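Local coordinates for ATP-dependent Clp protease adapter protein CLPS1, chloroplastic (PDB 7D34) that acts as a small chloroplast adapter that binds peptides by their N-terminal residue and probably selects substrates for the ClpC chaperones of the plastid Clp protease, at residues Y5-H10 against A57-H62; R17-Q22 against R67-L72; V37-E42 against A49-C54; M64-R67 against L72-V75. All coordinates share one frame; numbering follows the deposited sequence.

The four contacts lie within one ClpS-family fold, a three-stranded antiparallel sheet packed with helices. Contacts 1, 3 and 4 reach this sheet through its middle strand 5-10, its outer strand 48-54 and its other outer strand 72-77. Contacts 1 and 4 both use helix 56-68, and their centres are about 7 Å apart. Contact 4 shares Arg67 and Leu72 with contact 2, where the chain leaves that helix; these two centres are about 9 Å apart. Contacts 2 and 3 meet at the bound phenylalanine, with Val20 CG1 3.7 Å from Met40 CG. Contact 1 brings in His10 of the same pocket, but its Val7 side chain is about 12 Å from the ligand.

Contact 1: residues Y5-H10 against A57-H62; sequences YRVILH and ADAEQH
Val7 and Ala59 form the centre of this contact. The CB of each points toward the other segment. Two methyl groups meet, with Val7 CG2 3.5 Å from Ala59 CB. Val7 CG2 also reaches the helix backbone, lying 3.4 Å from Ala59 CA, a tighter fit than usual for two carbons. The torsion of Val7 explains this: CG1 is anti to the backbone N (chi1 -175°), which leaves CG2 anti to the carbonyl carbon and turned to the helix. The small Ala59 side chain is consistent with the close approach of strand and helix. The axes of the two short segments approach to 7.9 Å and run nearly parallel, at 9°.

Tyr5 lies two residues earlier and also starts toward the helix. Its CB sits 3.9 Å from Ala59 CB, but the ring then leads away, so the touching is done by CB and not by the aromatic group. Ala59 CB is met by both Tyr5 and Val7. On the other flank, His62 offers its CB to Val7 CG2 at 4.3 Å. The His62 ring bonds within its own helix, from ND1 to Gln65 OE1. No hydrogen bond crosses between the segments; the contact is apolar and largely buried.

In the ClpS fold this contact joins the middle strand of the sheet to helix 56-68. Strand 5-10 is flanked by 48-54 and 72-77, and Val7 makes backbone hydrogen bonds with Val51 and Ile52. Val7 also touches Leu66 further along the helix, while Ala59 touches Val75 on strand 72-77.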
loop_
_atom_site.group_PDB
_atom_site.type_symbol
_atom_site.label_atom_id
_atom_site.label_comp_id
_atom_site.label_asym_id
_atom_site.label_seq_id
_atom_site.Cartn_x
_atom_site.Cartn_y
_atom_site.Cartn_z
ATOM N N TYR A 5 -0.861 -0.300 13.871
ATOM C CA TYR A 5 0.217 0.456 13.261
ATOM C C TYR A 5 0.549 -0.193 11.928
ATOM O O TYR A 5 0.328 -1.391 11.726
ATOM C CB TYR A 5 1.471 0.486 14.138
ATOM C CG TYR A 5 1.452 1.600 15.181
ATOM C CD1 TYR A 5 2.309 2.693 15.087
ATOM C CD2 TYR A 5 0.566 1.564 16.258
ATOM C CE1 TYR A 5 2.297 3.711 16.047
ATOM C CE2 TYR A 5 0.544 2.575 17.204
ATOM C CZ TYR A 5 1.402 3.640 17.103
ATOM O OH TYR A 5 1.339 4.627 18.064
ATOM N N ARG A 6 1.085 0.613 11.017
ATOM C CA ARG A 6 1.420 0.165 9.673
ATOM C C ARG A 6 2.923 -0.063 9.559
ATOM O O ARG A 6 3.716 0.773 10.008
ATOM C CB ARG A 6 0.964 1.202 8.647
ATOM C CG ARG A 6 -0.397 0.977 8.032
ATOM C CD ARG A 6 -1.283 2.220 8.090
ATOM N NE ARG A 6 -0.990 3.215 7.052
ATOM C CZ ARG A 6 -1.811 4.211 6.729
ATOM N NH1 ARG A 6 -1.484 5.074 5.792
ATOM N NH2 ARG A 6 -2.988 4.320 7.318
ATOM N N VAL A 7 3.304 -1.223 9.019
ATOM C CA VAL A 7 4.669 -1.485 8.571
ATOM C C VAL A 7 4.702 -1.221 7.069
ATOM O O VAL A 7 3.982 -1.867 6.295
ATOM C CB VAL A 7 5.123 -2.917 8.905
ATOM C CG1 VAL A 7 6.598 -3.122 8.541
ATOM C CG2 VAL A 7 4.914 -3.247 10.392
ATOM N N ILE A 8 5.530 -0.269 6.670
ATOM C CA ILE A 8 5.632 0.187 5.291
ATOM C C ILE A 8 6.920 -0.316 4.658
ATOM O O ILE A 8 7.991 -0.300 5.272
ATOM C CB ILE A 8 5.557 1.726 5.225
ATOM C CG1 ILE A 8 4.277 2.251 5.886
ATOM C CG2 ILE A 8 5.626 2.173 3.789
ATOM C CD1 ILE A 8 3.003 1.942 5.154
ATOM N N LEU A 9 6.801 -0.752 3.401
ATOM C CA LEU A 9 7.918 -1.138 2.547
ATOM C C LEU A 9 8.061 -0.060 1.479
ATOM O O LEU A 9 7.098 0.247 0.766
ATOM C CB LEU A 9 7.681 -2.517 1.922
ATOM C CG LEU A 9 8.731 -2.905 0.875
ATOM C CD1 LEU A 9 10.133 -3.021 1.479
ATOM C CD2 LEU A 9 8.344 -4.170 0.143
ATOM N N HIS A 10 9.237 0.554 1.410
ATOM C CA HIS A 10 9.538 1.553 0.396
ATOM C C HIS A 10 10.373 0.959 -0.736
ATOM O O HIS A 10 11.226 0.091 -0.521
ATOM C CB HIS A 10 10.289 2.724 1.029
ATOM C CG HIS A 10 9.524 3.450 2.095
ATOM N ND1 HIS A 10 8.858 4.631 1.853
ATOM C CD2 HIS A 10 9.335 3.173 3.408
ATOM C CE1 HIS A 10 8.294 5.053 2.970
ATOM N NE2 HIS A 10 8.559 4.180 3.927
ATOM N N ALA A 57 4.634 -2.262 18.923
ATOM C CA ALA A 57 5.869 -2.973 19.226
ATOM C C ALA A 57 6.217 -3.939 18.106
ATOM O O ALA A 57 7.370 -4.007 17.664
ATOM C CB ALA A 57 5.745 -3.728 20.550
ATOM N N ASP A 58 5.224 -4.713 17.656
ATOM C CA ASP A 58 5.435 -5.660 16.567
ATOM C C ASP A 58 5.806 -4.947 15.277
ATOM O O ASP A 58 6.687 -5.402 14.542
ATOM C CB ASP A 58 4.179 -6.509 16.361
ATOM C CG ASP A 58 3.891 -7.409 17.547
ATOM O OD1 ASP A 58 3.508 -6.866 18.599
ATOM O OD2 ASP A 58 4.078 -8.641 17.451
ATOM N N ALA A 59 5.161 -3.816 14.988
ATOM C CA ALA A 59 5.492 -3.082 13.773
ATOM C C ALA A 59 6.953 -2.662 13.790
ATOM O O ALA A 59 7.663 -2.809 12.789
ATOM C CB ALA A 59 4.571 -1.872 13.621
ATOM N N GLU A 60 7.407 -2.108 14.912
ATOM C CA GLU A 60 8.805 -1.720 15.044
ATOM C C GLU A 60 9.731 -2.907 14.791
ATOM O O GLU A 60 10.752 -2.765 14.109
ATOM C CB GLU A 60 9.059 -1.139 16.442
ATOM C CG GLU A 60 8.752 0.362 16.605
ATOM C CD GLU A 60 9.492 1.229 15.586
ATOM O OE1 GLU A 60 10.655 0.892 15.265
ATOM O OE2 GLU A 60 8.933 2.247 15.104
ATOM N N GLN A 61 9.394 -4.084 15.337
ATOM C CA GLN A 61 10.239 -5.265 15.179
ATOM C C GLN A 61 10.395 -5.627 13.713
ATOM O O GLN A 61 11.510 -5.730 13.190
ATOM C CB GLN A 61 9.633 -6.435 15.955
ATOM C CG GLN A 61 10.583 -7.593 16.136
ATOM C CD GLN A 61 9.918 -8.842 16.722
ATOM O OE1 GLN A 61 8.911 -9.331 16.218
ATOM N NE2 GLN A 61 10.494 -9.357 17.800
ATOM N N HIS A 62 9.271 -5.759 13.027
ATOM C CA HIS A 62 9.286 -6.143 11.631
ATOM C C HIS A 62 9.990 -5.102 10.774
ATOM O O HIS A 62 10.736 -5.457 9.854
ATOM C CB HIS A 62 7.845 -6.317 11.178
ATOM C CG HIS A 62 7.136 -7.424 11.881
ATOM N ND1 HIS A 62 7.812 -8.435 12.526
ATOM C CD2 HIS A 62 5.819 -7.687 12.038
ATOM C CE1 HIS A 62 6.940 -9.282 13.042
ATOM N NE2 HIS A 62 5.723 -8.846 12.767
#

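Contact 2: residues R17-Q22 against R67-L72; sequences REYVVQ and RGNGLL. With PHE (phenylalanine), chain D.
Tyr19 OH donates a hydrogen bond to Asn69 O at 2.6 Å. The carbonyl oxygen lies at the ring edge, near the ring plane. The hydroxyl is tilted 21° from the carbonyl plane, and the C=O...OH angle is 137°. Tyr19 has CG anti to the backbone N (chi1 -178°), which carries the phenol from helix 17-27 to the Asn69 carbonyl. Leu71 packs beside both Tyr19 and Val20: its CD2 lies obliquely to the Tyr19 ring, 4.3 Å from Tyr19 CE2, and 4.4 Å from Val20 CG2.

Val20 works in two directions. Its CG2 also packs on the bound phenylalanine, 3.5 Å from the ligand CD1, so the contact backs one wall of the pocket.

The acceptor is held in place by the turn that ends helix 56-68. This is a Schellman motif with Gly70, at positive phi, as its C' residue. Gly70 N bonds to Arg67 O, and Leu71 N bonds to Leu66 O. The Asn69 side chain adds bonds from ND2 to Gln65 O and between OD1 and Lys26 NZ.

The contact therefore ties helix 17-27 to the C-terminal end of helix 56-68. Leu9 of strand 5-10 lies against both Val20 and Leu71, and the chain then continues into the strand next to 5-10.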
loop_
_atom_site.group_PDB
_atom_site.type_symbol
_atom_site.label_atom_id
_atom_site.label_comp_id
_atom_site.label_asym_id
_atom_site.label_seq_id
_atom_site.Cartn_x
_atom_site.Cartn_y
_atom_site.Cartn_z
ATOM N N ARG A 17 13.895 -7.952 -7.300
ATOM C CA ARG A 17 12.506 -8.277 -6.989
ATOM C C ARG A 17 12.399 -9.572 -6.195
ATOM O O ARG A 17 11.674 -9.637 -5.205
ATOM C CB ARG A 17 11.657 -8.372 -8.257
ATOM C CG ARG A 17 11.633 -7.111 -9.127
ATOM C CD ARG A 17 11.063 -7.461 -10.489
ATOM N NE ARG A 17 9.593 -7.490 -10.422
ATOM C CZ ARG A 17 8.816 -6.416 -10.302
ATOM N NH1 ARG A 17 7.497 -6.560 -10.230
ATOM N NH2 ARG A 17 9.369 -5.207 -10.233
ATOM N N GLU A 18 13.138 -10.602 -6.595
ATOM C CA GLU A 18 13.023 -11.900 -5.939
ATOM C C GLU A 18 13.551 -11.822 -4.516
ATOM O O GLU A 18 12.988 -12.440 -3.612
ATOM C CB GLU A 18 13.769 -13.012 -6.699
ATOM C CG GLU A 18 13.584 -14.361 -5.993
ATOM C CD GLU A 18 14.289 -15.527 -6.673
ATOM O OE1 GLU A 18 15.230 -15.270 -7.464
ATOM O OE2 GLU A 18 13.875 -16.688 -6.433
ATOM N N TYR A 19 14.648 -11.082 -4.300
ATOM C CA TYR A 19 15.167 -10.921 -2.941
ATOM C C TYR A 19 14.151 -10.243 -2.029
ATOM O O TYR A 19 13.953 -10.672 -0.886
ATOM C CB TYR A 19 16.467 -10.104 -2.926
ATOM C CG TYR A 19 17.069 -9.962 -1.539
ATOM C CD1 TYR A 19 17.585 -11.065 -0.885
ATOM C CD2 TYR A 19 17.078 -8.733 -0.878
ATOM C CE1 TYR A 19 18.120 -10.940 0.373
ATOM C CE2 TYR A 19 17.589 -8.602 0.356
ATOM C CZ TYR A 19 18.121 -9.695 0.992
ATOM O OH TYR A 19 18.627 -9.502 2.251
ATOM N N VAL A 20 13.532 -9.152 -2.502
ATOM C CA VAL A 20 12.489 -8.476 -1.728
ATOM C C VAL A 20 11.442 -9.485 -1.273
ATOM O O VAL A 20 11.044 -9.513 -0.099
ATOM C CB VAL A 20 11.852 -7.335 -2.547
ATOM C CG1 VAL A 20 10.706 -6.719 -1.780
ATOM C CG2 VAL A 20 12.837 -6.235 -2.932
ATOM N N VAL A 21 10.988 -10.344 -2.196
ATOM C CA VAL A 21 9.980 -11.345 -1.855
ATOM C C VAL A 21 10.497 -12.306 -0.798
ATOM O O VAL A 21 9.768 -12.669 0.135
ATOM C CB VAL A 21 9.553 -12.100 -3.124
ATOM C CG1 VAL A 21 8.564 -13.198 -2.843
ATOM C CG2 VAL A 21 8.884 -11.111 -4.032
ATOM N N GLN A 22 11.741 -12.773 -0.943
ATOM C CA GLN A 22 12.282 -13.723 0.033
ATOM C C GLN A 22 12.370 -13.117 1.428
ATOM O O GLN A 22 12.066 -13.786 2.423
ATOM C CB GLN A 22 13.642 -14.244 -0.424
ATOM C CG GLN A 22 13.565 -15.040 -1.702
ATOM C CD GLN A 22 14.914 -15.325 -2.336
ATOM O OE1 GLN A 22 15.926 -14.743 -1.969
ATOM N NE2 GLN A 22 14.930 -16.255 -3.284
ATOM N N ARG A 67 14.819 -3.747 7.587
ATOM C CA ARG A 67 15.999 -2.907 7.427
ATOM C C ARG A 67 17.279 -3.710 7.558
ATOM O O ARG A 67 18.232 -3.492 6.800
ATOM C CB ARG A 67 15.976 -1.795 8.467
ATOM C CG ARG A 67 14.768 -0.848 8.388
ATOM C CD ARG A 67 14.983 0.367 9.256
ATOM N NE ARG A 67 13.963 1.401 9.044
ATOM C CZ ARG A 67 13.567 2.255 9.986
ATOM N NH1 ARG A 67 12.651 3.173 9.717
ATOM N NH2 ARG A 67 14.082 2.182 11.209
ATOM N N GLY A 68 17.324 -4.640 8.516
ATOM C CA GLY A 68 18.535 -5.416 8.709
ATOM C C GLY A 68 18.802 -6.353 7.549
ATOM O O GLY A 68 19.949 -6.735 7.296
ATOM N N ASN A 69 17.763 -6.724 6.815
ATOM C CA ASN A 69 17.920 -7.536 5.620
ATOM C C ASN A 69 18.064 -6.690 4.363
ATOM O O ASN A 69 18.001 -7.234 3.263
ATOM C CB ASN A 69 16.733 -8.494 5.484
ATOM C CG ASN A 69 16.852 -9.717 6.383
ATOM O OD1 ASN A 69 17.523 -10.683 6.048
ATOM N ND2 ASN A 69 16.264 -9.634 7.569
ATOM N N GLY A 70 18.219 -5.374 4.501
ATOM C CA GLY A 70 18.574 -4.504 3.395
ATOM C C GLY A 70 17.449 -3.720 2.748
ATOM O O GLY A 70 17.702 -3.025 1.755
ATOM N N LEU A 71 16.241 -3.760 3.298
ATOM C CA LEU A 71 15.106 -3.057 2.711
ATOM C C LEU A 71 14.866 -1.715 3.408
ATOM O O LEU A 71 15.390 -1.448 4.489
ATOM C CB LEU A 71 13.825 -3.900 2.774
ATOM C CG LEU A 71 13.977 -5.349 2.299
ATOM C CD1 LEU A 71 12.618 -6.045 2.255
ATOM C CD2 LEU A 71 14.708 -5.458 0.981
ATOM N N LEU A 72 14.127 -0.837 2.726
ATOM C CA LEU A 72 13.716 0.458 3.270
ATOM C C LEU A 72 12.313 0.322 3.865
ATOM O O LEU A 72 11.375 -0.063 3.150
ATOM C CB LEU A 72 13.724 1.546 2.200
ATOM C CG LEU A 72 15.078 1.871 1.577
ATOM C CD1 LEU A 72 14.925 2.891 0.486
ATOM C CD2 LEU A 72 16.003 2.408 2.656
HETATM N N PHE D . 12.661 -1.506 -7.444
HETATM C CA PHE D . 13.476 -2.748 -7.301
HETATM C C PHE D . 14.062 -3.176 -8.650
HETATM O O PHE D . 13.485 -2.887 -9.707
HETATM C CB PHE D . 12.622 -3.873 -6.701
HETATM C CG PHE D . 11.909 -3.490 -5.420
HETATM C CD1 PHE D . 12.624 -3.041 -4.315
HETATM C CD2 PHE D . 10.527 -3.587 -5.318
HETATM C CE1 PHE D . 11.968 -2.689 -3.131
HETATM C CE2 PHE D . 9.869 -3.242 -4.140
HETATM C CZ PHE D . 10.593 -2.794 -3.044
#

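Contact 3: residues V37-E42 against A49-C54; sequences VNIMQE and AVVIVC. With PHE (phenylalanine), chain D.
Helix 33-46 and edge strand 48-54 follow each other in the chain and pack as a helix on the sheet of the ClpS fold. Their N-to-C directions are closer to antiparallel than to perpendicular, with a crossing angle of -153° for the short segments. The axes approach to 7.7 Å. The backbones come nearest at Glu42 and Ala49, whose CA atoms are 5.6 Å apart. Val51 and Ile52 form a classic beta bulge opposite Val7, with Val51 in a helical conformation (psi -49°).

Ile39 carries most of the contact. Its CG2 is anti to the backbone N, which points it at Ala49 and Val51 and leaves CG1 to carry CD1 to the strand backbone. CG2 packs on Val51 CG2 at 3.9 Å and also on Ala49 CB, while CD1 reaches Val51 O. The Ile39 and Val51 side chains cross at about a right angle. Ala49 CB sits in the angle between Ile39 and Glu42, 3.7 Å from Glu42 CB. The carboxylate of Glu42 leads away from the strand. Across the dimer, Asn38 ND2 is hydrogen-bonded to Glu42 OE2 of the second subunit.

The touching residues are all buried. Met40 starts away from the strand, and its side chain lines the peptide pocket. Its CG lies 3.7 Å from CD2 of the bound phenylalanine, and Met40 O lies 3.3 Å from the ligand CE2.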
loop_
_atom_site.group_PDB
_atom_site.type_symbol
_atom_site.label_atom_id
_atom_site.label_comp_id
_atom_site.label_asym_id
_atom_site.label_seq_id
_atom_site.Cartn_x
_atom_site.Cartn_y
_atom_site.Cartn_z
ATOM N N VAL A 37 4.698 -11.165 -3.255
ATOM C CA VAL A 37 4.897 -10.629 -4.590
ATOM C C VAL A 37 4.020 -9.408 -4.780
ATOM O O VAL A 37 4.416 -8.459 -5.459
ATOM C CB VAL A 37 4.613 -11.681 -5.681
ATOM C CG1 VAL A 37 5.741 -12.726 -5.721
ATOM C CG2 VAL A 37 3.198 -12.300 -5.534
ATOM N N ASN A 38 2.798 -9.417 -4.205
ATOM C CA ASN A 38 1.915 -8.249 -4.305
ATOM C C ASN A 38 2.550 -7.030 -3.663
ATOM O O ASN A 38 2.546 -5.938 -4.240
ATOM C CB ASN A 38 0.539 -8.488 -3.649
ATOM C CG ASN A 38 -0.421 -9.246 -4.556
ATOM O OD1 ASN A 38 0.018 -9.801 -5.555
ATOM N ND2 ASN A 38 -1.725 -9.274 -4.222
ATOM N N ILE A 39 3.070 -7.204 -2.447
ATOM C CA ILE A 39 3.696 -6.110 -1.714
ATOM C C ILE A 39 4.888 -5.578 -2.500
ATOM O O ILE A 39 5.037 -4.374 -2.696
ATOM C CB ILE A 39 4.092 -6.573 -0.295
ATOM C CG1 ILE A 39 2.851 -7.030 0.486
ATOM C CG2 ILE A 39 4.755 -5.445 0.511
ATOM C CD1 ILE A 39 3.079 -7.652 1.871
ATOM N N MET A 40 5.773 -6.460 -2.933
ATOM C CA MET A 40 6.888 -6.026 -3.758
ATOM C C MET A 40 6.424 -5.272 -5.014
ATOM O O MET A 40 6.923 -4.173 -5.309
ATOM C CB MET A 40 7.711 -7.251 -4.089
ATOM C CG MET A 40 8.863 -6.915 -4.992
ATOM S SD MET A 40 8.596 -6.883 -6.780
ATOM C CE MET A 40 8.084 -8.544 -7.110
ATOM N N GLN A 41 5.434 -5.833 -5.732
ATOM C CA GLN A 41 4.875 -5.186 -6.920
ATOM C C GLN A 41 4.369 -3.780 -6.586
ATOM O O GLN A 41 4.710 -2.800 -7.262
ATOM C CB GLN A 41 3.752 -6.060 -7.490
ATOM C CG GLN A 41 4.243 -7.110 -8.515
ATOM C CD GLN A 41 3.243 -8.199 -8.761
ATOM O OE1 GLN A 41 2.125 -8.132 -8.279
ATOM N NE2 GLN A 41 3.648 -9.229 -9.503
ATOM N N GLU A 42 3.628 -3.654 -5.483
ATOM C CA GLU A 42 3.000 -2.387 -5.130
ATOM C C GLU A 42 4.025 -1.334 -4.737
ATOM O O GLU A 42 3.870 -0.162 -5.073
ATOM C CB GLU A 42 2.032 -2.614 -3.974
ATOM C CG GLU A 42 0.711 -3.198 -4.434
ATOM C CD GLU A 42 0.096 -2.410 -5.627
ATOM O OE1 GLU A 42 -0.476 -1.315 -5.407
ATOM O OE2 GLU A 42 0.164 -2.906 -6.781
ATOM N N ALA A 49 4.468 0.403 -0.007
ATOM C CA ALA A 49 3.374 -0.544 0.145
ATOM C C ALA A 49 3.246 -0.978 1.596
ATOM O O ALA A 49 4.237 -1.067 2.324
ATOM C CB ALA A 49 3.559 -1.777 -0.752
ATOM N N VAL A 50 2.009 -1.256 2.002
ATOM C CA VAL A 50 1.723 -1.710 3.359
ATOM C C VAL A 50 2.063 -3.191 3.443
ATOM O O VAL A 50 1.502 -4.016 2.714
ATOM C CB VAL A 50 0.258 -1.456 3.746
ATOM C CG1 VAL A 50 -0.074 -2.140 5.095
ATOM C CG2 VAL A 50 0.002 0.058 3.735
ATOM N N VAL A 51 2.965 -3.530 4.358
ATOM C CA VAL A 51 3.389 -4.912 4.532
ATOM C C VAL A 51 2.423 -5.668 5.442
ATOM O O VAL A 51 1.971 -6.778 5.127
ATOM C CB VAL A 51 4.812 -4.954 5.106
ATOM C CG1 VAL A 51 5.183 -6.393 5.401
ATOM C CG2 VAL A 51 5.758 -4.327 4.145
ATOM N N ILE A 52 2.100 -5.073 6.587
ATOM C CA ILE A 52 1.241 -5.681 7.595
ATOM C C ILE A 52 0.736 -4.583 8.523
ATOM O O ILE A 52 1.392 -3.547 8.699
ATOM C CB ILE A 52 1.994 -6.774 8.383
ATOM C CG1 ILE A 52 1.124 -7.364 9.496
ATOM C CG2 ILE A 52 3.300 -6.216 8.922
ATOM C CD1 ILE A 52 1.516 -8.797 9.865
ATOM N N VAL A 53 -0.413 -4.810 9.141
ATOM C CA VAL A 53 -0.942 -3.934 10.174
ATOM C C VAL A 53 -0.930 -4.744 11.464
ATOM O O VAL A 53 -1.481 -5.850 11.518
ATOM C CB VAL A 53 -2.355 -3.424 9.829
ATOM C CG1 VAL A 53 -2.838 -2.462 10.926
ATOM C CG2 VAL A 53 -2.384 -2.748 8.442
ATOM N N CYS A 54 -0.304 -4.196 12.499
ATOM C CA CYS A 54 -0.085 -4.914 13.745
ATOM C C CYS A 54 0.119 -3.880 14.843
ATOM O O CYS A 54 0.181 -2.671 14.592
ATOM C CB CYS A 54 1.122 -5.864 13.667
ATOM S SG CYS A 54 2.577 -5.184 12.876
HETATM N N PHE D . 12.661 -1.506 -7.444
HETATM C CA PHE D . 13.476 -2.748 -7.301
HETATM C C PHE D . 14.062 -3.176 -8.650
HETATM O O PHE D . 13.485 -2.887 -9.707
HETATM C CB PHE D . 12.622 -3.873 -6.701
HETATM C CG PHE D . 11.909 -3.490 -5.420
HETATM C CD1 PHE D . 12.624 -3.041 -4.315
HETATM C CD2 PHE D . 10.527 -3.587 -5.318
HETATM C CE1 PHE D . 11.968 -2.689 -3.131
HETATM C CE2 PHE D . 9.869 -3.242 -4.140
HETATM C CZ PHE D . 10.593 -2.794 -3.044
#

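Contact 4: residues M64-R67 against L72-V75; sequences MQLR and LSSV
Leu66 and Arg67 meet Ser73 where helix 56-68 turns back into edge strand 72-77 of the ClpS sheet. Arg67 is followed here from CB. The CA atoms of Arg67 and Leu72 lie 5.8 Å apart. CB leaves to the side and makes no close contact with the strand. The first approach is by CG, which passes 4.2 Å from Ser73 CB. The chain is then extended from CG to NE (chi3 171°), which brings the guanidinium to the Ser73 carbonyl. CD comes to 4.1 Å from Ser73 O. NE and NH1 both donate to that oxygen, at 2.9 and 2.7 Å, a side-on grip of one carbonyl by two nitrogens. Both bonds are bent, with N-H...O angles of 133° and 136°. A water accepts a bond from Ser73 N and a weak one from NE, forming a weak water-mediated link between the same two residues.

Leu66 packs on the Ser73 side chain, its CB 4.0 Å from Ser73 CB. The Ser73 hydroxyl is hydrogen-bonded with Ile8 O of the middle strand. Leu66 also packs on Val23, Leu24 and Val27 of helix 17-27. Its methyl CD1 lies 3.5 Å from Ser73 OG.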
loop_
_atom_site.group_PDB
_atom_site.type_symbol
_atom_site.label_atom_id
_atom_site.label_comp_id
_atom_site.label_asym_id
_atom_site.label_seq_id
_atom_site.Cartn_x
_atom_site.Cartn_y
_atom_site.Cartn_z
ATOM N N MET A 64 12.468 -3.270 11.679
ATOM C CA MET A 64 13.892 -3.466 11.935
ATOM C C MET A 64 14.403 -4.719 11.231
ATOM O O MET A 64 15.502 -4.723 10.666
ATOM C CB MET A 64 14.128 -3.487 13.447
ATOM C CG MET A 64 13.696 -2.174 14.100
ATOM S SD MET A 64 14.899 -0.845 13.982
ATOM C CE MET A 64 14.631 -0.320 12.313
ATOM N N GLN A 65 13.616 -5.793 11.258
ATOM C CA GLN A 65 14.003 -7.020 10.578
ATOM C C GLN A 65 14.153 -6.779 9.084
ATOM O O GLN A 65 15.140 -7.209 8.481
ATOM C CB GLN A 65 12.961 -8.099 10.870
ATOM C CG GLN A 65 13.115 -8.727 12.259
ATOM C CD GLN A 65 11.836 -9.411 12.714
ATOM O OE1 GLN A 65 10.778 -9.254 12.086
ATOM N NE2 GLN A 65 11.925 -10.187 13.804
ATOM N N LEU A 66 13.229 -6.014 8.493
ATOM C CA LEU A 66 13.345 -5.627 7.089
ATOM C C LEU A 66 14.628 -4.835 6.833
ATOM O O LEU A 66 15.419 -5.168 5.937
ATOM C CB LEU A 66 12.110 -4.818 6.662
ATOM C CG LEU A 66 10.758 -5.545 6.705
ATOM C CD1 LEU A 66 9.654 -4.598 6.272
ATOM C CD2 LEU A 66 10.788 -6.809 5.869
ATOM N N ARG A 67 14.819 -3.747 7.587
ATOM C CA ARG A 67 15.999 -2.907 7.427
ATOM C C ARG A 67 17.279 -3.710 7.558
ATOM O O ARG A 67 18.232 -3.492 6.800
ATOM C CB ARG A 67 15.976 -1.795 8.467
ATOM C CG ARG A 67 14.768 -0.848 8.388
ATOM C CD ARG A 67 14.983 0.367 9.256
ATOM N NE ARG A 67 13.963 1.401 9.044
ATOM C CZ ARG A 67 13.567 2.255 9.986
ATOM N NH1 ARG A 67 12.651 3.173 9.717
ATOM N NH2 ARG A 67 14.082 2.182 11.209
ATOM N N LEU A 72 14.127 -0.837 2.726
ATOM C CA LEU A 72 13.716 0.458 3.270
ATOM C C LEU A 72 12.313 0.322 3.865
ATOM O O LEU A 72 11.375 -0.063 3.150
ATOM C CB LEU A 72 13.724 1.546 2.200
ATOM C CG LEU A 72 15.078 1.871 1.577
ATOM C CD1 LEU A 72 14.925 2.891 0.486
ATOM C CD2 LEU A 72 16.003 2.408 2.656
ATOM N N SER A 73 12.186 0.551 5.179
ATOM C CA SER A 73 10.931 0.352 5.895
ATOM C C SER A 73 10.697 1.455 6.924
ATOM O O SER A 73 11.639 2.002 7.503
ATOM C CB SER A 73 10.941 -1.042 6.564
ATOM O OG SER A 73 9.773 -1.270 7.329
ATOM N N SER A 74 9.425 1.795 7.113
ATOM C CA SER A 74 8.993 2.754 8.123
ATOM C C SER A 74 7.812 2.169 8.893
ATOM O O SER A 74 7.151 1.235 8.433
ATOM C CB SER A 74 8.628 4.105 7.478
ATOM O OG SER A 74 7.702 3.905 6.426
ATOM N N VAL A 75 7.557 2.731 10.072
ATOM C CA VAL A 75 6.365 2.414 10.846
ATOM C C VAL A 75 5.530 3.679 10.994
ATOM O O VAL A 75 6.082 4.764 11.209
ATOM C CB VAL A 75 6.723 1.843 12.232
ATOM C CG1 VAL A 75 5.439 1.615 13.008
ATOM C CG2 VAL A 75 7.587 0.566 12.116
HETATM O O HOH W 1 14.347 2.279 6.261
#